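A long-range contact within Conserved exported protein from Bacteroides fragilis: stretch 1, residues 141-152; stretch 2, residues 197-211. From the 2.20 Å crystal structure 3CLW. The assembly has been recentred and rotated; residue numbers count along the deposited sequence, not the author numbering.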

ATOM      1  N   SER A 141      -1.074 -26.570   7.656  1.00 35.24           N
ATOM      2  CA  SER A 141      -0.038 -25.888   6.931  1.00 35.00           C
ATOM      3  C   SER A 141      -0.552 -24.504   6.504  1.00 34.85           C
ATOM      4  O   SER A 141      -1.753 -24.268   6.404  1.00 33.35           O
ATOM      5  N   THR A 142       0.377 -23.571   6.300  1.00 35.16           N
ATOM      6  CA  THR A 142       0.015 -22.259   5.756  1.00 35.00           C
ATOM      7  C   THR A 142      -0.298 -22.387   4.254  1.00 35.64           C
ATOM      8  O   THR A 142      -0.882 -21.478   3.642  1.00 36.13           O
ATOM      9  N   VAL A 143       0.104 -23.514   3.653  1.00 35.72           N
ATOM     10  CA  VAL A 143      -0.368 -23.845   2.309  1.00 35.36           C
ATOM     11  C   VAL A 143      -1.655 -24.685   2.403  1.00 35.68           C
ATOM     12  O   VAL A 143      -1.651 -25.839   2.858  1.00 34.97           O
ATOM     13  N   SER A 144      -2.759 -24.054   1.998  1.00 36.80           N
ATOM     14  CA  SER A 144      -4.085 -24.654   2.035  1.00 37.81           C
ATOM     15  C   SER A 144      -4.158 -25.761   0.976  1.00 38.79           C
ATOM     16  O   SER A 144      -3.305 -25.828   0.099  1.00 39.53           O
ATOM     17  N   THR A 145      -5.166 -26.624   1.064  1.00 39.99           N
ATOM     18  CA  THR A 145      -5.279 -27.727   0.112  1.00 41.10           C
ATOM     19  C   THR A 145      -6.652 -27.818  -0.572  1.00 41.40           C
ATOM     20  O   THR A 145      -6.996 -28.861  -1.117  1.00 42.35           O
ATOM     21  N   ASP A 146      -7.422 -26.729  -0.527  1.00 41.61           N
ATOM     22  CA  ASP A 146      -8.696 -26.613  -1.217  1.00 41.02           C
ATOM     23  C   ASP A 146      -9.149 -25.158  -1.359  1.00 40.92           C
ATOM     24  O   ASP A 146      -8.577 -24.244  -0.764  1.00 40.63           O
ATOM     25  N   GLN A 147     -10.191 -24.952  -2.159  1.00 40.31           N
ATOM     26  CA  GLN A 147     -10.849 -23.680  -2.231  1.00 40.01           C
ATOM     27  C   GLN A 147     -12.307 -23.695  -1.693  1.00 40.08           C
ATOM     28  O   GLN A 147     -13.147 -22.959  -2.192  1.00 40.14           O
ATOM     29  N   ASP A 148     -12.591 -24.484  -0.653  1.00 40.04           N
ATOM     30  CA  ASP A 148     -13.975 -24.570  -0.120  1.00 40.66           C
ATOM     31  C   ASP A 148     -14.391 -23.350   0.693  1.00 40.21           C
ATOM     32  O   ASP A 148     -15.496 -22.821   0.530  1.00 40.46           O
ATOM     33  N   CYS A 149     -13.476 -22.918   1.557  1.00 39.73           N
ATOM     34  CA  CYS A 149     -13.637 -21.803   2.462  1.00 38.80           C
ATOM     35  C   CYS A 149     -12.251 -21.599   3.076  1.00 38.51           C
ATOM     36  O   CYS A 149     -11.275 -22.221   2.662  1.00 38.10           O
ATOM     37  N   ILE A 150     -12.191 -20.735   4.082  1.00 38.34           N
ATOM     38  CA  ILE A 150     -10.957 -20.333   4.744  1.00 36.83           C
ATOM     39  C   ILE A 150     -10.225 -21.558   5.254  1.00 37.30           C
ATOM     40  O   ILE A 150     -10.853 -22.479   5.782  1.00 36.61           O
ATOM     41  N   ASN A 151      -8.903 -21.589   5.052  1.00 36.45           N
ATOM     42  CA  ASN A 151      -8.079 -22.646   5.628  1.00 36.98           C
ATOM     43  C   ASN A 151      -7.842 -22.378   7.136  1.00 36.79           C
ATOM     44  O   ASN A 151      -6.717 -22.066   7.567  1.00 37.41           O
ATOM     45  N   LEU A 152      -8.925 -22.457   7.896  1.00 36.38           N
ATOM     46  CA  LEU A 152      -8.940 -22.220   9.340  1.00 36.67           C
ATOM     47  C   LEU A 152     -10.046 -23.073   9.938  1.00 37.67           C
ATOM     48  O   LEU A 152     -11.133 -23.164   9.397  1.00 38.06           O
ATOM     49  N   GLN A 197       4.343 -19.392  -1.151  1.00 38.98           N
ATOM     50  CA  GLN A 197       3.840 -18.314  -0.315  1.00 38.82           C
ATOM     51  C   GLN A 197       2.689 -18.802   0.577  1.00 38.15           C
ATOM     52  O   GLN A 197       1.882 -19.621   0.142  1.00 37.98           O
ATOM     53  N   GLU A 198       2.598 -18.252   1.790  1.00 37.71           N
ATOM     54  CA  GLU A 198       1.434 -18.410   2.668  1.00 37.03           C
ATOM     55  C   GLU A 198       0.170 -17.794   2.058  1.00 36.39           C
ATOM     56  O   GLU A 198       0.223 -16.758   1.395  1.00 36.13           O
ATOM     57  N   GLY A 199      -0.978 -18.425   2.284  1.00 36.33           N
ATOM     58  CA  GLY A 199      -2.227 -17.898   1.731  1.00 35.89           C
ATOM     59  C   GLY A 199      -3.455 -18.660   2.145  1.00 36.35           C
ATOM     60  O   GLY A 199      -3.373 -19.799   2.630  1.00 36.72           O
ATOM     61  N   SER A 200      -4.600 -18.010   1.981  1.00 37.08           N
ATOM     62  CA  SER A 200      -5.910 -18.667   2.038  1.00 37.21           C
ATOM     63  C   SER A 200      -7.032 -17.930   1.300  1.00 36.84           C
ATOM     64  O   SER A 200      -7.236 -16.728   1.464  1.00 36.65           O
ATOM     65  N   PHE A 201      -7.756 -18.690   0.491  1.00 37.02           N
ATOM     66  CA  PHE A 201      -9.089 -18.324   0.025  1.00 36.81           C
ATOM     67  C   PHE A 201      -9.968 -18.043   1.240  1.00 36.28           C
ATOM     68  O   PHE A 201      -9.746 -18.601   2.306  1.00 37.00           O
ATOM     69  N   ALA A 202     -10.953 -17.181   1.096  1.00 35.99           N
ATOM     70  CA  ALA A 202     -11.971 -17.066   2.135  1.00 36.51           C
ATOM     71  C   ALA A 202     -13.264 -16.496   1.567  1.00 36.43           C
ATOM     72  O   ALA A 202     -13.222 -15.679   0.653  1.00 36.31           O
ATOM     73  N   THR A 203     -14.393 -16.925   2.124  1.00 36.02           N
ATOM     74  CA  THR A 203     -15.702 -16.438   1.696  1.00 36.63           C
ATOM     75  C   THR A 203     -16.117 -15.211   2.530  1.00 36.51           C
ATOM     76  O   THR A 203     -15.482 -14.904   3.547  1.00 36.68           O
ATOM     77  N   LYS A 204     -17.159 -14.509   2.090  1.00 35.53           N
ATOM     78  CA  LYS A 204     -17.653 -13.381   2.865  1.00 35.62           C
ATOM     79  C   LYS A 204     -18.140 -13.843   4.237  1.00 35.84           C
ATOM     80  O   LYS A 204     -17.977 -13.114   5.221  1.00 35.94           O
ATOM     81  N   ALA A 205     -18.695 -15.057   4.316  1.00 35.34           N
ATOM     82  CA  ALA A 205     -19.065 -15.600   5.623  1.00 35.42           C
ATOM     83  C   ALA A 205     -17.839 -15.732   6.520  1.00 34.99           C
ATOM     84  O   ALA A 205     -17.898 -15.410   7.705  1.00 35.65           O
ATOM     85  N   ASP A 206     -16.729 -16.191   5.952  1.00 35.36           N
ATOM     86  CA  ASP A 206     -15.454 -16.286   6.669  1.00 36.15           C
ATOM     87  C   ASP A 206     -14.992 -14.900   7.141  1.00 36.17           C
ATOM     88  O   ASP A 206     -14.667 -14.705   8.301  1.00 35.81           O
ATOM     89  N   LEU A 207     -15.027 -13.941   6.227  1.00 35.85           N
ATOM     90  CA  LEU A 207     -14.584 -12.597   6.501  1.00 35.79           C
ATOM     91  C   LEU A 207     -15.403 -11.964   7.613  1.00 36.30           C
ATOM     92  O   LEU A 207     -14.853 -11.303   8.509  1.00 35.39           O
ATOM     93  N   TYR A 208     -16.725 -12.169   7.547  1.00 36.23           N
ATOM     94  CA  TYR A 208     -17.646 -11.629   8.534  1.00 35.62           C
ATOM     95  C   TYR A 208     -17.327 -12.175   9.924  1.00 34.80           C
ATOM     96  O   TYR A 208     -17.306 -11.422  10.903  1.00 34.58           O
ATOM     97  N   ARG A 209     -17.058 -13.467  10.010  1.00 34.93           N
ATOM     98  CA  ARG A 209     -16.708 -14.073  11.288  1.00 37.22           C
ATOM     99  C   ARG A 209     -15.411 -13.522  11.845  1.00 36.54           C
ATOM    100  O   ARG A 209     -15.335 -13.257  13.035  1.00 37.70           O
ATOM    101  N   MET A 210     -14.393 -13.359  10.989  1.00 36.13           N
ATOM    102  CA  MET A 210     -13.136 -12.813  11.429  1.00 34.64           C
ATOM    103  C   MET A 210     -13.362 -11.402  11.967  1.00 34.78           C
ATOM    104  O   MET A 210     -12.874 -11.054  13.035  1.00 34.42           O
ATOM    105  N   VAL A 211     -14.155 -10.602  11.265  1.00 35.21           N
ATOM    106  CA  VAL A 211     -14.468  -9.267  11.773  1.00 35.46           C
ATOM    107  C   VAL A 211     -15.169  -9.343  13.139  1.00 35.35           C
ATOM    108  O   VAL A 211     -14.784  -8.671  14.080  1.00 35.03           O
TER

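Stretch 1 is irregular throughout. Stretch 2 runs as a loop up to Thr 203 and then enters a helix at Lys 204. Together they bury 686 Å² of surface, both sides summed.

The largest covered area belongs to Phe 201. Its CA-to-CB bond points toward stretch 1, with chi1 t and chi2 76°. Gln 147 lies over one face of the ring. Its CA-to-CB bond points sideways, but a t, t side chain brings the end nearer. CG of Gln 147 sits 3.6 Å from the ring centroid of Phe 201, 20° off the ring normal, a CH-pi contact. At the ring edge lie CA of Cys 149, 3.9 Å from CD2 of Phe 201, and O of Asp 148, 4.0 Å from CE2 of Phe 201.

Apolar packing centres on Ile 150, a t, t rotamer. Its CB is 4.0 Å from CB of Ala 202, and its CD1 is 4.4 Å from CG of Met 210. Met 210 is m, m, m, and its CA-to-CB bond points toward stretch 1. Its SD also meets CD2 of Leu 152 (t, p) at 4.1 Å. In a further packing contact, Thr 142 is p, and its CA-to-CB bond points toward stretch 2. Its OG1 is 3.4 Å from CG of Glu 198, which is m, t.

Two side chains of stretch 2 accept from successive backbone amides of stretch 1. Ile 150 N donates to OD2 of Asp 206 at 3.0 Å. Asn 151 N donates to OG of Ser 200 at 2.8 Å, nearly straight at 172°. Ser 200 is t, and its OG in turn donates to O of Phe 201 at 2.7 Å. That same O of Phe 201 receives a CA-H...O contact from CA of Ile 150, at 3.2 Å. Between backbones, Gly 199 N makes a weak hydrogen bond to O of Thr 142 at 3.3 Å.

Asp 206 (m) also serves the start of the helix. Its OD2 accepts from N of Thr 203 at 2.8 Å. In return, OG1 of Thr 203 (p) caps the helix by accepting from N of Asp 206 at 3.1 Å. The carboxylate thus ties the helix start to stretch 1.

Two waters lie at O of Gly 199. Water 1 accepts from N of Ser 144 at 2.8 Å and lies 2.8 Å from O of Gly 199. Water 2 accepts from ND2 of Asn 151 (t) at 2.9 Å and donates to O of Gly 199 at 2.7 Å.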

ATOM      1  CB  SER A 141       0.379 -26.720   5.724  1.00 35.35           C
ATOM      2  OG  SER A 141       1.179 -25.962   4.849  1.00 37.17           O
ATOM      3  CB  THR A 142       1.144 -21.254   5.972  1.00 34.97           C
ATOM      4  OG1 THR A 142       2.253 -21.626   5.157  1.00 36.75           O
ATOM      5  CG2 THR A 142       1.604 -21.233   7.430  1.00 33.50           C
ATOM      6  CB  VAL A 143       0.738 -24.487   1.428  1.00 35.19           C
ATOM      7  CG1 VAL A 143       0.248 -24.641  -0.028  1.00 35.31           C
ATOM      8  CG2 VAL A 143       2.047 -23.628   1.483  1.00 33.11           C
ATOM      9  CB  SER A 144      -5.136 -23.599   1.774  1.00 36.89           C
ATOM     10  OG  SER A 144      -4.845 -22.977   0.546  1.00 37.82           O
ATOM     11  CB  THR A 145      -4.891 -29.087   0.755  1.00 40.65           C
ATOM     12  OG1 THR A 145      -5.662 -29.295   1.934  1.00 42.20           O
ATOM     13  CG2 THR A 145      -3.439 -29.120   1.133  1.00 40.64           C
ATOM     14  CB  ASP A 146      -9.792 -27.449  -0.512  1.00 41.31           C
ATOM     15  CG  ASP A 146     -10.135 -26.934   0.880  1.00 42.31           C
ATOM     16  OD1 ASP A 146     -10.697 -25.820   1.024  1.00 42.74           O
ATOM     17  OD2 ASP A 146      -9.854 -27.671   1.840  1.00 42.28           O
ATOM     18  CB  GLN A 147     -10.783 -23.128  -3.648  1.00 39.58           C
ATOM     19  CG  GLN A 147     -10.879 -21.629  -3.658  1.00 40.68           C
ATOM     20  CD  GLN A 147     -10.898 -21.053  -5.042  1.00 45.11           C
ATOM     21  OE1 GLN A 147     -11.131 -21.770  -6.004  1.00 46.14           O
ATOM     22  NE2 GLN A 147     -10.668 -19.741  -5.157  1.00 44.64           N
ATOM     23  CB  ASP A 148     -14.157 -25.828   0.730  1.00 40.62           C
ATOM     24  CG  ASP A 148     -13.867 -27.105  -0.045  1.00 43.63           C
ATOM     25  OD1 ASP A 148     -13.957 -27.101  -1.311  1.00 45.84           O
ATOM     26  OD2 ASP A 148     -13.543 -28.108   0.618  1.00 44.58           O
ATOM     27  CB  CYS A 149     -14.640 -22.148   3.561  1.00 38.71           C
ATOM     28  SG  CYS A 149     -14.176 -23.591   4.551  1.00 39.41           S
ATOM     29  CB  ILE A 150     -11.272 -19.344   5.891  1.00 37.02           C
ATOM     30  CG1 ILE A 150      -9.992 -18.662   6.418  1.00 36.43           C
ATOM     31  CG2 ILE A 150     -12.165 -20.028   6.989  1.00 36.46           C
ATOM     32  CD1 ILE A 150     -10.238 -17.444   7.313  1.00 35.46           C
ATOM     33  CB  ASN A 151      -6.758 -22.799   4.853  1.00 36.67           C
ATOM     34  CG  ASN A 151      -5.873 -23.914   5.396  1.00 37.95           C
ATOM     35  OD1 ASN A 151      -6.357 -25.004   5.743  1.00 40.71           O
ATOM     36  ND2 ASN A 151      -4.557 -23.654   5.467  1.00 39.91           N
ATOM     37  CB  LEU A 152      -9.165 -20.732   9.674  1.00 36.48           C
ATOM     38  CG  LEU A 152      -9.327 -20.336  11.141  1.00 35.14           C
ATOM     39  CD1 LEU A 152      -8.030 -20.499  11.925  1.00 34.35           C
ATOM     40  CD2 LEU A 152      -9.809 -18.922  11.255  1.00 35.88           C
ATOM     41  CB  GLN A 197       3.260 -17.258  -1.257  1.00 38.53           C
ATOM     42  CG  GLN A 197       3.144 -15.978  -0.646  1.00 39.97           C
ATOM     43  CD  GLN A 197       2.151 -15.071  -1.348  1.00 37.73           C
ATOM     44  OE1 GLN A 197       2.166 -14.925  -2.560  1.00 32.77           O
ATOM     45  NE2 GLN A 197       1.348 -14.383  -0.554  1.00 33.09           N
ATOM     46  CB  GLU A 198       1.694 -17.747   4.020  1.00 37.44           C
ATOM     47  CG  GLU A 198       2.878 -18.316   4.788  1.00 37.01           C
ATOM     48  CD  GLU A 198       3.143 -17.620   6.112  1.00 37.41           C
ATOM     49  OE1 GLU A 198       3.930 -18.184   6.921  1.00 37.36           O
ATOM     50  OE2 GLU A 198       2.571 -16.517   6.357  1.00 36.05           O
ATOM     51  CB  SER A 200      -6.366 -18.954   3.473  1.00 37.65           C
ATOM     52  OG  SER A 200      -7.543 -19.782   3.431  1.00 38.71           O
ATOM     53  CB  PHE A 201      -9.681 -19.494  -0.780  1.00 36.71           C
ATOM     54  CG  PHE A 201     -11.109 -19.275  -1.220  1.00 37.87           C
ATOM     55  CD1 PHE A 201     -11.402 -18.421  -2.287  1.00 37.53           C
ATOM     56  CD2 PHE A 201     -12.153 -19.923  -0.580  1.00 38.49           C
ATOM     57  CE1 PHE A 201     -12.706 -18.229  -2.700  1.00 37.33           C
ATOM     58  CE2 PHE A 201     -13.473 -19.728  -0.998  1.00 37.43           C
ATOM     59  CZ  PHE A 201     -13.740 -18.883  -2.059  1.00 37.63           C
ATOM     60  CB  ALA A 202     -11.471 -16.202   3.344  1.00 36.18           C
ATOM     61  CB  THR A 203     -16.806 -17.519   1.843  1.00 36.37           C
ATOM     62  OG1 THR A 203     -17.093 -17.695   3.226  1.00 37.28           O
ATOM     63  CG2 THR A 203     -16.387 -18.868   1.224  1.00 35.11           C
ATOM     64  CB  LYS A 204     -18.722 -12.578   2.135  1.00 34.98           C
ATOM     65  CG  LYS A 204     -18.204 -11.897   0.893  1.00 34.18           C
ATOM     66  CD  LYS A 204     -19.243 -10.976   0.302  1.00 36.22           C
ATOM     67  CE  LYS A 204     -20.379 -11.712  -0.447  1.00 35.97           C
ATOM     68  NZ  LYS A 204     -19.834 -12.552  -1.531  1.00 35.05           N
ATOM     69  CB  ALA A 205     -19.831 -16.931   5.502  1.00 34.61           C
ATOM     70  CB  ASP A 206     -14.400 -16.939   5.774  1.00 36.59           C
ATOM     71  CG  ASP A 206     -14.785 -18.364   5.345  1.00 38.40           C
ATOM     72  OD1 ASP A 206     -15.475 -19.082   6.115  1.00 40.83           O
ATOM     73  OD2 ASP A 206     -14.397 -18.773   4.228  1.00 39.38           O
ATOM     74  CB  LEU A 207     -14.659 -11.750   5.219  1.00 35.09           C
ATOM     75  CG  LEU A 207     -13.631 -12.130   4.145  1.00 36.02           C
ATOM     76  CD1 LEU A 207     -13.863 -11.344   2.863  1.00 36.30           C
ATOM     77  CD2 LEU A 207     -12.184 -11.952   4.632  1.00 35.18           C
ATOM     78  CB  TYR A 208     -19.122 -11.888   8.114  1.00 36.87           C
ATOM     79  CG  TYR A 208     -20.139 -11.448   9.142  1.00 36.92           C
ATOM     80  CD1 TYR A 208     -20.816 -10.254   9.011  1.00 36.88           C
ATOM     81  CD2 TYR A 208     -20.396 -12.238  10.273  1.00 40.40           C
ATOM     82  CE1 TYR A 208     -21.754  -9.851   9.975  1.00 39.67           C
ATOM     83  CE2 TYR A 208     -21.322 -11.851  11.250  1.00 38.57           C
ATOM     84  CZ  TYR A 208     -21.994 -10.666  11.095  1.00 39.55           C
ATOM     85  OH  TYR A 208     -22.914 -10.294  12.059  1.00 39.87           O
ATOM     86  CB  ARG A 209     -16.616 -15.608  11.219  1.00 37.12           C
ATOM     87  CG  ARG A 209     -17.936 -16.328  11.228  1.00 40.27           C
ATOM     88  CD  ARG A 209     -17.762 -17.826  11.523  1.00 40.34           C
ATOM     89  NE  ARG A 209     -17.529 -18.134  12.949  1.00 43.47           N
ATOM     90  CZ  ARG A 209     -17.144 -19.333  13.400  1.00 43.75           C
ATOM     91  NH1 ARG A 209     -16.918 -20.347  12.563  1.00 42.47           N
ATOM     92  NH2 ARG A 209     -16.985 -19.526  14.693  1.00 44.51           N
ATOM     93  CB  MET A 210     -12.075 -12.877  10.320  1.00 34.99           C
ATOM     94  CG  MET A 210     -11.305 -14.260  10.230  1.00 34.42           C
ATOM     95  SD  MET A 210     -10.804 -14.986  11.832  1.00 30.30           S
ATOM     96  CE  MET A 210      -9.878 -13.572  12.490  1.00 31.60           C
ATOM     97  CB  VAL A 211     -15.282  -8.431  10.768  1.00 35.39           C
ATOM     98  CG1 VAL A 211     -15.691  -7.102  11.394  1.00 35.22           C
ATOM     99  CG2 VAL A 211     -14.458  -8.183   9.521  1.00 36.46           C
TER
HETATM  100  O   HOH W   1      -2.626 -21.602   0.603  1.00 36.80           O
HETATM  101  O   HOH W   2      -3.740 -20.874   5.051  1.00 31.35           O